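Local structure of transcriptional regulator, MerR family (Bacillus thuringiensis serovar konkukian, 3GPV) at residues 84-89 with 94-99. The protein probably binds DNA as a MerR-family transcription factor, pairing two copies through a long C-terminal helix. Residues are numbered along the deposited sequence; the frame is centred on the assembly and turned at random.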
loop_
_atom_site.group_PDB
_atom_site.type_symbol
_atom_site.label_atom_id
_atom_site.label_comp_id
_atom_site.label_asym_id
_atom_site.label_seq_id
_atom_site.Cartn_x
_atom_site.Cartn_y
_atom_site.Cartn_z
ATOM N N ASP B 84 -15.434 -16.626 -4.657
ATOM C CA ASP B 84 -15.895 -17.986 -4.894
ATOM C C ASP B 84 -16.800 -18.436 -3.761
ATOM O O ASP B 84 -17.829 -19.063 -4.000
ATOM C CB ASP B 84 -14.711 -18.943 -5.043
ATOM C CG ASP B 84 -13.905 -18.681 -6.302
ATOM O OD1 ASP B 84 -14.512 -18.334 -7.336
ATOM O OD2 ASP B 84 -12.668 -18.834 -6.266
ATOM N N TRP B 85 -16.421 -18.117 -2.526
ATOM C CA TRP B 85 -17.237 -18.482 -1.372
ATOM C C TRP B 85 -18.582 -17.771 -1.419
ATOM O O TRP B 85 -19.610 -18.370 -1.114
ATOM C CB TRP B 85 -16.543 -18.118 -0.056
ATOM C CG TRP B 85 -15.473 -19.066 0.370
ATOM C CD1 TRP B 85 -15.353 -20.373 0.019
ATOM C CD2 TRP B 85 -14.403 -18.795 1.283
ATOM N NE1 TRP B 85 -14.277 -20.940 0.654
ATOM C CE2 TRP B 85 -13.674 -19.993 1.437
ATOM C CE3 TRP B 85 -13.992 -17.655 1.987
ATOM C CZ2 TRP B 85 -12.551 -20.086 2.271
ATOM C CZ3 TRP B 85 -12.874 -17.746 2.818
ATOM C CH2 TRP B 85 -12.168 -18.956 2.951
ATOM N N SER B 86 -18.570 -16.491 -1.785
ATOM C CA SER B 86 -19.805 -15.721 -1.875
ATOM C C SER B 86 -20.719 -16.363 -2.911
ATOM O O SER B 86 -21.933 -16.355 -2.766
ATOM C CB SER B 86 -19.507 -14.271 -2.277
ATOM O OG SER B 86 -18.695 -13.632 -1.309
HETATM N N MSE B 87 -20.118 -16.939 -3.945
HETATM C CA MSE B 87 -20.879 -17.577 -5.023
HETATM C C MSE B 87 -21.487 -18.921 -4.579
HETATM O O MSE B 87 -22.581 -19.291 -5.003
HETATM C CB MSE B 87 -19.976 -17.801 -6.241
HETATM C CG MSE B 87 -19.445 -16.526 -6.904
HETATM SE SE MSE B 87 -20.820 -15.475 -7.697
HETATM C CE MSE B 87 -21.215 -14.202 -6.260
ATOM N N GLU B 88 -20.769 -19.633 -3.711
ATOM C CA GLU B 88 -21.225 -20.925 -3.201
ATOM C C GLU B 88 -22.468 -20.827 -2.328
ATOM O O GLU B 88 -23.114 -21.840 -2.063
ATOM C CB GLU B 88 -20.111 -21.625 -2.412
ATOM C CG GLU B 88 -18.927 -22.036 -3.256
ATOM C CD GLU B 88 -17.760 -22.535 -2.427
ATOM O OE1 GLU B 88 -17.952 -23.469 -1.627
ATOM O OE2 GLU B 88 -16.643 -21.998 -2.577
ATOM N N GLY B 89 -22.805 -19.624 -1.871
ATOM C CA GLY B 89 -23.993 -19.469 -1.046
ATOM C C GLY B 89 -23.729 -19.383 0.445
ATOM O O GLY B 89 -22.581 -19.424 0.882
ATOM N N LEU B 94 -19.676 -18.739 7.505
ATOM C CA LEU B 94 -18.682 -18.714 8.570
ATOM C C LEU B 94 -17.291 -18.446 8.007
ATOM O O LEU B 94 -16.486 -17.756 8.632
ATOM C CB LEU B 94 -18.684 -20.040 9.342
ATOM C CG LEU B 94 -19.993 -20.453 10.019
ATOM C CD1 LEU B 94 -19.738 -21.701 10.839
ATOM C CD2 LEU B 94 -20.526 -19.336 10.905
ATOM N N HIS B 95 -17.010 -18.996 6.828
ATOM C CA HIS B 95 -15.711 -18.802 6.190
ATOM C C HIS B 95 -15.541 -17.319 5.885
ATOM O O HIS B 95 -14.555 -16.692 6.270
ATOM C CB HIS B 95 -15.625 -19.569 4.866
ATOM C CG HIS B 95 -16.101 -20.987 4.941
ATOM N ND1 HIS B 95 -17.317 -21.337 5.486
ATOM C CD2 HIS B 95 -15.553 -22.134 4.474
ATOM C CE1 HIS B 95 -17.499 -22.638 5.351
ATOM N NE2 HIS B 95 -16.443 -23.145 4.740
ATOM N N ARG B 96 -16.518 -16.771 5.174
ATOM C CA ARG B 96 -16.494 -15.370 4.794
ATOM C C ARG B 96 -16.452 -14.451 6.003
ATOM O O ARG B 96 -15.731 -13.460 5.998
ATOM C CB ARG B 96 -17.705 -15.047 3.920
ATOM C CG ARG B 96 -17.575 -15.567 2.497
ATOM C CD ARG B 96 -18.828 -15.283 1.686
ATOM N NE ARG B 96 -19.894 -16.223 2.006
ATOM C CZ ARG B 96 -21.164 -15.881 2.185
ATOM N NH1 ARG B 96 -21.530 -14.607 2.081
ATOM N NH2 ARG B 96 -22.070 -16.809 2.462
ATOM N N LEU B 97 -17.221 -14.781 7.035
ATOM C CA LEU B 97 -17.245 -13.975 8.249
ATOM C C LEU B 97 -15.846 -13.960 8.842
ATOM O O LEU B 97 -15.345 -12.917 9.271
ATOM C CB LEU B 97 -18.234 -14.551 9.269
ATOM C CG LEU B 97 -18.215 -13.919 10.668
ATOM C CD1 LEU B 97 -18.546 -12.443 10.583
ATOM C CD2 LEU B 97 -19.218 -14.626 11.569
ATOM N N LYS B 98 -15.213 -15.124 8.852
ATOM C CA LYS B 98 -13.868 -15.231 9.379
ATOM C C LYS B 98 -12.877 -14.377 8.578
ATOM O O LYS B 98 -12.080 -13.644 9.165
ATOM C CB LYS B 98 -13.430 -16.702 9.393
ATOM C CG LYS B 98 -11.975 -16.949 9.807
ATOM C CD LYS B 98 -11.569 -16.188 11.075
ATOM C CE LYS B 98 -12.440 -16.537 12.268
ATOM N NZ LYS B 98 -11.962 -15.862 13.500
ATOM N N LEU B 99 -12.937 -14.473 7.248
ATOM C CA LEU B 99 -12.040 -13.723 6.368
ATOM C C LEU B 99 -12.128 -12.219 6.614
ATOM O O LEU B 99 -11.121 -11.530 6.670
ATOM C CB LEU B 99 -12.363 -14.007 4.896
ATOM C CG LEU B 99 -11.166 -14.148 3.946
ATOM C CD1 LEU B 99 -11.633 -13.998 2.516
ATOM C CD2 LEU B 99 -10.106 -13.102 4.263
HETATM O O HOH W 1 -20.108 -12.260 0.524
#
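Trp85 and Arg96 mark the closest backbone approach, CA to CA 6.9 Å, between two helical segments that run nearly antiparallel at 148° with their axes 9.9 Å apart. This is a helical hairpin in which Gly89, with positive phi, is the first residue to leave the helical geometry of helix 76-88, and a short turn leads into helix 93-128. That long helix, partly predicted to be coiled coil, is consistent with the dimerisation helix of MerR-family regulators; in keeping with this, Arg96 also packs on Tyr128 of the second subunit.

Trp85 points toward helix 93-128 and carries the largest share of the contact, 104 Å² of its surface being buried by 94-99. Its six-membered ring receives His95 CB over one face, 3.7 Å from the ring centroid and almost on the normal, which identifies a CH-pi contact. Beyond CB, the imidazole presents its edge to the five-membered ring in a T-shaped pair with planes at 63°. Farther along helix 93-128, Leu99 CD1 approaches Trp85 CZ3 at 4.0 Å, extending the apolar contact.

The aliphatic part of Arg96 packs on Trp85, CG to CB 3.8 Å, while its end reaches the backbone of 86-89: a bend at chi3 turns the guanidinium so that one face lies over Ser86 CA. Thr92 OG1 links the turn to both helices, accepting from Arg96 NE and hydrogen-bonding Trp85 O and Gly89 O, which must share its one proton. Arg96 NH2 adds a weak bond to Gly89 O (3.1 Å, N-H...O angle 120°). Ser86 OG, itself hydrogen-bonded to Phe82 O, accepts from a bridging water at 2.7 Å, and the same water accepts from Arg96 NH1 at 3.2 Å.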